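Local coordinates for proteinase K (Serratia sp., PDB 2B6N), which probably hydrolyses peptide bonds within proteins as a calcium-binding serine endopeptidase of the subtilase family, proteinase K-like, from a psychrotrophic bacterium, at residues 27-32 and 88-93; 141-146 and 173-178. One frame throughout, in Å; residues are numbered along the deposited sequence.

Contact 1 of 2, residues 27-32 and 88-93; sequences DYDGSG and AKNVNV
Asp29 O accepts from Asn90 N at 2.8 Å, with an N-H...O angle of 154°, and so joins its loop to the type I turn from Ala88 to Val91. The CA atoms of Gly30 and Val91 approach to 4.4 Å. The turn itself is closed by its own bond from Val91 N to Ala88 O. Beside this backbone link the side chains of Asp29 and Asn90 run side by side and point the same way, the flat carboxylate meeting a methylene: Asp29 CG lies 3.5 Å from Asn90 CB. Asp29 CG stands between its own N and carbonyl carbon (chi1 60°), and Asp29 OD1 accepts from Ser31 N at 3.1 Å, on the anti side and well out of the carboxylate plane. This is an Asx turn, here shaping the loop that leads into strand 34-39, while 88-91 leads into the neighbouring strand 92-97 of the parallel subtilase sheet. Ser31 OG lies between two oxygens, 2.7 Å from Asp29 OD1 and 3.0 Å from Asn90 OD1. Asn90 CG lies anti to its backbone N, and the amide beyond it presents OD1 to the serine. Gly30 packs with its CA 4.1 Å from Ala88 CB; its positive phi and the nearness of Ala88 and Val91 both suit a residue without a CB. A water joins Tyr28 O to Lys89 N, whereas the Lys89 ammonium turns away to Gln3 and two backbone carbonyls. On the helix side, Asp239 of helix 223-240 accepts from Asp29 N.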
ATOM      1  N   ASP A  27     -17.818  -5.759   1.362  1.00  9.92           N
ATOM      2  CA  ASP A  27     -18.679  -6.370   0.350  1.00 10.06           C
ATOM      3  C   ASP A  27     -17.863  -7.246  -0.606  1.00 10.72           C
ATOM      4  O   ASP A  27     -18.412  -8.080  -1.350  1.00 10.96           O
ATOM      5  CB  ASP A  27     -19.380  -5.265  -0.439  1.00 10.36           C
ATOM      6  CG  ASP A  27     -20.239  -4.379   0.459  1.00 11.39           C
ATOM      7  OD1 ASP A  27     -21.122  -4.936   1.158  1.00 12.82           O
ATOM      8  OD2 ASP A  27     -19.995  -3.154   0.507  1.00 11.89           O
ATOM      9  N   TYR A  28     -16.552  -7.026  -0.599  1.00 10.43           N
ATOM     10  CA  TYR A  28     -15.611  -7.768  -1.439  1.00 10.31           C
ATOM     11  C   TYR A  28     -14.419  -8.055  -0.563  1.00  9.74           C
ATOM     12  O   TYR A  28     -14.319  -7.510   0.541  1.00  9.29           O
ATOM     13  CB  TYR A  28     -15.218  -6.943  -2.689  1.00 10.60           C
ATOM     14  CG  TYR A  28     -16.419  -6.699  -3.548  1.00 12.32           C
ATOM     15  CD1 TYR A  28     -17.210  -5.551  -3.387  1.00 11.75           C
ATOM     16  CD2 TYR A  28     -16.832  -7.663  -4.457  1.00 12.65           C
ATOM     17  CE1 TYR A  28     -18.361  -5.373  -4.150  1.00 14.30           C
ATOM     18  CE2 TYR A  28     -17.965  -7.493  -5.200  1.00 14.12           C
ATOM     19  CZ  TYR A  28     -18.720  -6.354  -5.051  1.00 13.16           C
ATOM     20  OH  TYR A  28     -19.845  -6.223  -5.828  1.00 16.52           O
ATOM     21  N   ASP A  29     -13.507  -8.887  -1.049  1.00  9.14           N
ATOM     22  CA  ASP A  29     -12.356  -9.280  -0.245  1.00  9.29           C
ATOM     23  C   ASP A  29     -11.065  -9.478  -1.049  1.00  9.26           C
ATOM     24  O   ASP A  29     -10.077  -9.999  -0.519  1.00  8.73           O
ATOM     25  CB  ASP A  29     -12.695 -10.550   0.550  1.00  9.15           C
ATOM     26  CG  ASP A  29     -13.072 -11.725  -0.340  1.00 10.93           C
ATOM     27  OD1 ASP A  29     -12.862 -11.662  -1.569  1.00 10.10           O
ATOM     28  OD2 ASP A  29     -13.579 -12.735   0.204  1.00 10.75           O
ATOM     29  N   GLY A  30     -11.066  -9.097  -2.328  1.00  9.05           N
ATOM     30  CA  GLY A  30      -9.836  -9.226  -3.121  1.00  8.43           C
ATOM     31  C   GLY A  30      -9.643 -10.595  -3.759  1.00  9.22           C
ATOM     32  O   GLY A  30      -8.570 -10.889  -4.296  1.00  8.31           O
ATOM     33  N   SER A  31     -10.682 -11.435  -3.716  1.00  8.97           N
ATOM     34  CA  SER A  31     -10.683 -12.729  -4.407  1.00  9.66           C
ATOM     35  C   SER A  31     -10.312 -12.531  -5.868  1.00  9.47           C
ATOM     36  O   SER A  31     -10.791 -11.583  -6.509  1.00  9.63           O
ATOM     37  CB  SER A  31     -12.066 -13.394  -4.318  1.00  9.49           C
ATOM     38  OG  SER A  31     -12.322 -13.838  -3.005  1.00  9.39           O
ATOM     39  N   GLY A  32      -9.419 -13.395  -6.354  1.00  9.75           N
ATOM     40  CA  GLY A  32      -9.013 -13.406  -7.752  1.00 10.67           C
ATOM     41  C   GLY A  32      -8.029 -12.316  -8.127  1.00 11.35           C
ATOM     42  O   GLY A  32      -7.690 -12.166  -9.318  1.00 12.39           O
ATOM     43  N   ALA A  88      -8.301  -6.335   2.318  1.00  6.86           N
ATOM     44  CA  ALA A  88      -8.792  -7.294   1.318  1.00  7.21           C
ATOM     45  C   ALA A  88      -8.435  -8.704   1.800  1.00  7.27           C
ATOM     46  O   ALA A  88      -7.367  -9.235   1.498  1.00  7.32           O
ATOM     47  CB  ALA A  88      -8.152  -7.012  -0.045  1.00  7.17           C
ATOM     48  N   LYS A  89      -9.355  -9.284   2.556  1.00  7.69           N
ATOM     49  CA  LYS A  89      -9.059 -10.430   3.409  1.00  8.33           C
ATOM     50  C   LYS A  89      -8.909 -11.768   2.686  1.00  8.59           C
ATOM     51  O   LYS A  89      -8.597 -12.784   3.326  1.00  9.61           O
ATOM     52  CB  LYS A  89     -10.097 -10.506   4.531  1.00  8.43           C
ATOM     53  CG  LYS A  89     -10.133  -9.203   5.383  1.00  8.73           C
ATOM     54  CD  LYS A  89     -11.107  -9.307   6.531  1.00  7.51           C
ATOM     55  CE  LYS A  89     -11.167  -7.997   7.319  1.00  6.97           C
ATOM     56  NZ  LYS A  89      -9.918  -7.677   8.100  1.00  5.36           N
ATOM     57  N   ASN A  90      -9.113 -11.782   1.372  1.00  8.94           N
ATOM     58  CA  ASN A  90      -8.879 -13.007   0.589  1.00  9.37           C
ATOM     59  C   ASN A  90      -7.965 -12.795  -0.625  1.00  9.20           C
ATOM     60  O   ASN A  90      -7.921 -13.636  -1.553  1.00  9.09           O
ATOM     61  CB  ASN A  90     -10.203 -13.643   0.145  1.00  9.93           C
ATOM     62  CG  ASN A  90     -10.053 -15.100  -0.246  1.00 11.47           C
ATOM     63  OD1 ASN A  90     -10.615 -15.555  -1.258  1.00 15.28           O
ATOM     64  ND2 ASN A  90      -9.304 -15.847   0.553  1.00  8.08           N
ATOM     65  N   VAL A  91      -7.234 -11.679  -0.623  1.00  8.54           N
ATOM     66  CA  VAL A  91      -6.306 -11.386  -1.717  1.00  8.21           C
ATOM     67  C   VAL A  91      -5.111 -12.341  -1.682  1.00  8.40           C
ATOM     68  O   VAL A  91      -4.721 -12.827  -0.608  1.00  8.67           O
ATOM     69  CB  VAL A  91      -5.813  -9.905  -1.665  1.00  8.56           C
ATOM     70  CG1 VAL A  91      -4.758  -9.699  -0.581  1.00  6.84           C
ATOM     71  CG2 VAL A  91      -5.301  -9.438  -3.029  1.00  8.19           C
ATOM     72  N   ASN A  92      -4.542 -12.636  -2.850  1.00  8.07           N
ATOM     73  CA  ASN A  92      -3.238 -13.311  -2.897  1.00  9.66           C
ATOM     74  C   ASN A  92      -2.121 -12.296  -2.694  1.00  9.21           C
ATOM     75  O   ASN A  92      -2.194 -11.186  -3.213  1.00  9.03           O
ATOM     76  CB  ASN A  92      -3.077 -14.044  -4.221  1.00 10.22           C
ATOM     77  CG  ASN A  92      -4.199 -15.006  -4.454  1.00 15.04           C
ATOM     78  OD1 ASN A  92      -4.380 -15.940  -3.677  1.00 17.01           O
ATOM     79  ND2 ASN A  92      -5.011 -14.752  -5.491  1.00 18.80           N
ATOM     80  N   VAL A  93      -1.108 -12.681  -1.920  1.00  8.85           N
ATOM     81  CA  VAL A  93      -0.005 -11.805  -1.558  1.00  9.16           C
ATOM     82  C   VAL A  93       1.275 -12.426  -2.094  1.00  8.41           C
ATOM     83  O   VAL A  93       1.547 -13.603  -1.844  1.00  9.08           O
ATOM     84  CB  VAL A  93       0.114 -11.616  -0.024  1.00  8.77           C
ATOM     85  CG1 VAL A  93       1.384 -10.793   0.346  1.00  9.92           C
ATOM     86  CG2 VAL A  93      -1.141 -10.931   0.528  1.00 10.51           C
TER
HETATM   87  O   HOH W   1     -11.958  -7.895   2.672  1.00  9.11           O

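Contact 2 of 2, residues 141-146 and 173-178; sequences DAVNAA and ADAITV
The amide of Asn144 reaches from its helix to the backbone of the loop ahead of strand 176-181, where Asn144 OD1 accepts from Asp174 N at 3.0 Å. The N-H...O angle is 155°, and the donor is tilted from the amide plane. Asn144 CG is anti to its own carbonyl carbon (chi1 -71°), which puts CG on the loop-facing side of the helix; the amide beyond it uses both polar ends. Asn144 ND2 donates a hydrogen bond to a water 3.1 Å away, which also accepts from Ala173 N, and the two branches thus engage successive backbone N-H groups. Asp174 crosses the asparagine at about a right angle, its carboxylate turned 66° from the amide, and touches it with the methylene: Asp174 CB is 3.4 Å from Asn144 OD1. One residue back on the helix, Val143 CG1, anti to the backbone N, meets Ala175 CB at 4.1 Å, a buried apolar contact. Helix 137-148 connects the adjacent parallel strands 125-129 and 152-156, a beta-alpha-beta unit of the subtilase sheet. Val143 also packs on Pro169 and on Ile114 of helix 107-120, while strand 176-181 is bonded to strand 152-156 and lays Ile176 and Val178 on helix 223-240.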
ATOM      1  N   ASP A 141      10.307   5.583 -14.853  1.00  7.42           N
ATOM      2  CA  ASP A 141      10.061   4.882 -16.113  1.00  8.03           C
ATOM      3  C   ASP A 141       9.647   3.443 -15.879  1.00  7.98           C
ATOM      4  O   ASP A 141       8.761   2.920 -16.578  1.00  8.03           O
ATOM      5  CB  ASP A 141      11.311   4.864 -16.989  1.00  8.41           C
ATOM      6  CG  ASP A 141      11.602   6.212 -17.643  1.00 10.14           C
ATOM      7  OD1 ASP A 141      10.722   7.108 -17.666  1.00 10.19           O
ATOM      8  OD2 ASP A 141      12.742   6.342 -18.120  1.00 11.27           O
ATOM      9  N   ALA A 142      10.316   2.782 -14.933  1.00  8.04           N
ATOM     10  CA  ALA A 142      10.000   1.387 -14.666  1.00  7.60           C
ATOM     11  C   ALA A 142       8.579   1.268 -14.115  1.00  7.25           C
ATOM     12  O   ALA A 142       7.848   0.355 -14.494  1.00  6.30           O
ATOM     13  CB  ALA A 142      11.027   0.739 -13.714  1.00  7.17           C
ATOM     14  N   VAL A 143       8.199   2.186 -13.226  1.00  7.21           N
ATOM     15  CA  VAL A 143       6.832   2.208 -12.673  1.00  7.27           C
ATOM     16  C   VAL A 143       5.791   2.473 -13.769  1.00  7.70           C
ATOM     17  O   VAL A 143       4.809   1.745 -13.895  1.00  7.30           O
ATOM     18  CB  VAL A 143       6.659   3.254 -11.535  1.00  7.34           C
ATOM     19  CG1 VAL A 143       5.164   3.382 -11.136  1.00  8.14           C
ATOM     20  CG2 VAL A 143       7.481   2.862 -10.323  1.00  7.08           C
ATOM     21  N   ASN A 144       6.022   3.527 -14.538  1.00  7.45           N
ATOM     22  CA  ASN A 144       5.093   3.927 -15.596  1.00  7.84           C
ATOM     23  C   ASN A 144       4.928   2.808 -16.642  1.00  8.21           C
ATOM     24  O   ASN A 144       3.810   2.538 -17.093  1.00  7.49           O
ATOM     25  CB  ASN A 144       5.553   5.231 -16.264  1.00  8.04           C
ATOM     26  CG  ASN A 144       5.395   6.451 -15.374  1.00  8.62           C
ATOM     27  OD1 ASN A 144       4.598   6.475 -14.442  1.00  9.21           O
ATOM     28  ND2 ASN A 144       6.167   7.484 -15.674  1.00  7.88           N
ATOM     29  N   ALA A 145       6.029   2.126 -16.974  1.00  7.75           N
ATOM     30  CA  ALA A 145       5.978   0.990 -17.890  1.00  8.47           C
ATOM     31  C   ALA A 145       5.180  -0.192 -17.325  1.00  8.51           C
ATOM     32  O   ALA A 145       4.407  -0.822 -18.061  1.00  8.62           O
ATOM     33  CB  ALA A 145       7.418   0.535 -18.301  1.00  8.21           C
ATOM     34  N   ALA A 146       5.358  -0.503 -16.030  1.00  7.59           N
ATOM     35  CA  ALA A 146       4.600  -1.607 -15.405  1.00  7.95           C
ATOM     36  C   ALA A 146       3.102  -1.298 -15.374  1.00  7.86           C
ATOM     37  O   ALA A 146       2.271  -2.188 -15.575  1.00  8.65           O
ATOM     38  CB  ALA A 146       5.125  -1.909 -13.982  1.00  8.32           C
ATOM     39  N   ALA A 173       4.374   9.752 -12.753  1.00  8.47           N
ATOM     40  CA  ALA A 173       3.051  10.195 -13.252  1.00  8.03           C
ATOM     41  C   ALA A 173       1.929   9.192 -13.029  1.00  8.33           C
ATOM     42  O   ALA A 173       0.820   9.552 -12.619  1.00  8.67           O
ATOM     43  CB  ALA A 173       3.140  10.516 -14.728  1.00  8.23           C
ATOM     44  N   ASP A 174       2.208   7.926 -13.312  1.00  8.71           N
ATOM     45  CA  ASP A 174       1.146   6.933 -13.298  1.00  8.89           C
ATOM     46  C   ASP A 174       1.083   6.093 -12.023  1.00  8.63           C
ATOM     47  O   ASP A 174       0.280   5.165 -11.937  1.00  8.81           O
ATOM     48  CB  ASP A 174       1.184   6.066 -14.560  1.00  9.12           C
ATOM     49  CG  ASP A 174       0.759   6.843 -15.791  1.00 11.60           C
ATOM     50  OD1 ASP A 174      -0.018   7.814 -15.654  1.00 11.96           O
ATOM     51  OD2 ASP A 174       1.216   6.503 -16.882  1.00 13.28           O
ATOM     52  N   ALA A 175       1.931   6.424 -11.052  1.00  8.30           N
ATOM     53  CA  ALA A 175       1.812   5.866  -9.699  1.00  7.86           C
ATOM     54  C   ALA A 175       0.618   6.505  -9.010  1.00  7.64           C
ATOM     55  O   ALA A 175       0.305   7.681  -9.266  1.00  7.79           O
ATOM     56  CB  ALA A 175       3.091   6.118  -8.893  1.00  8.51           C
ATOM     57  N   ILE A 176      -0.069   5.734  -8.167  1.00  6.42           N
ATOM     58  CA  ILE A 176      -1.050   6.306  -7.225  1.00  6.46           C
ATOM     59  C   ILE A 176      -0.241   6.615  -5.967  1.00  6.42           C
ATOM     60  O   ILE A 176       0.275   5.697  -5.307  1.00  7.39           O
ATOM     61  CB  ILE A 176      -2.195   5.332  -6.893  1.00  6.34           C
ATOM     62  CG1 ILE A 176      -3.018   5.022  -8.150  1.00  6.55           C
ATOM     63  CG2 ILE A 176      -3.142   5.922  -5.821  1.00  5.22           C
ATOM     64  CD1 ILE A 176      -3.785   3.706  -8.046  1.00  8.38           C
ATOM     65  N   THR A 177      -0.113   7.898  -5.655  1.00  5.65           N
ATOM     66  CA  THR A 177       0.787   8.354  -4.572  1.00  5.68           C
ATOM     67  C   THR A 177      -0.034   8.725  -3.345  1.00  5.44           C
ATOM     68  O   THR A 177      -0.976   9.509  -3.445  1.00  4.51           O
ATOM     69  CB  THR A 177       1.688   9.517  -5.069  1.00  5.57           C
ATOM     70  OG1 THR A 177       2.513   9.016  -6.138  1.00  7.44           O
ATOM     71  CG2 THR A 177       2.593  10.084  -3.934  1.00  5.27           C
ATOM     72  N   VAL A 178       0.337   8.154  -2.198  1.00  4.70           N
ATOM     73  CA  VAL A 178      -0.546   8.134  -1.023  1.00  5.19           C
ATOM     74  C   VAL A 178       0.077   8.895   0.145  1.00  5.61           C
ATOM     75  O   VAL A 178       1.164   8.546   0.616  1.00  5.13           O
ATOM     76  CB  VAL A 178      -0.871   6.655  -0.615  1.00  5.49           C
ATOM     77  CG1 VAL A 178      -1.878   6.609   0.544  1.00  4.79           C
ATOM     78  CG2 VAL A 178      -1.390   5.855  -1.830  1.00  6.31           C
TER
HETATM   79  O   HOH W   2       6.725  10.299 -14.591  1.00  9.08           O

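Followed from the N terminus, the chain closes contact 1 first: the loop between strands 23-25 and 34-39 is met by residues 88-93 after 55 intervening residues, which include strands 34-39 and 53-58 and helix 72-81. Contact 2 then opens and shuts a shorter excursion of 26 residues, out of helix 137-148, through strand 152-156 and back at 173-178. The two loops are in series, neither nesting nor crossing. Their centres are about 23 Å apart and their nearest atoms about 14 Å, yet both reach the same parallel sheet: contact 1 joins the approaches to adjacent strands 34-39 and 92-97, contact 2 ties a helix to the entry of strand 176-181.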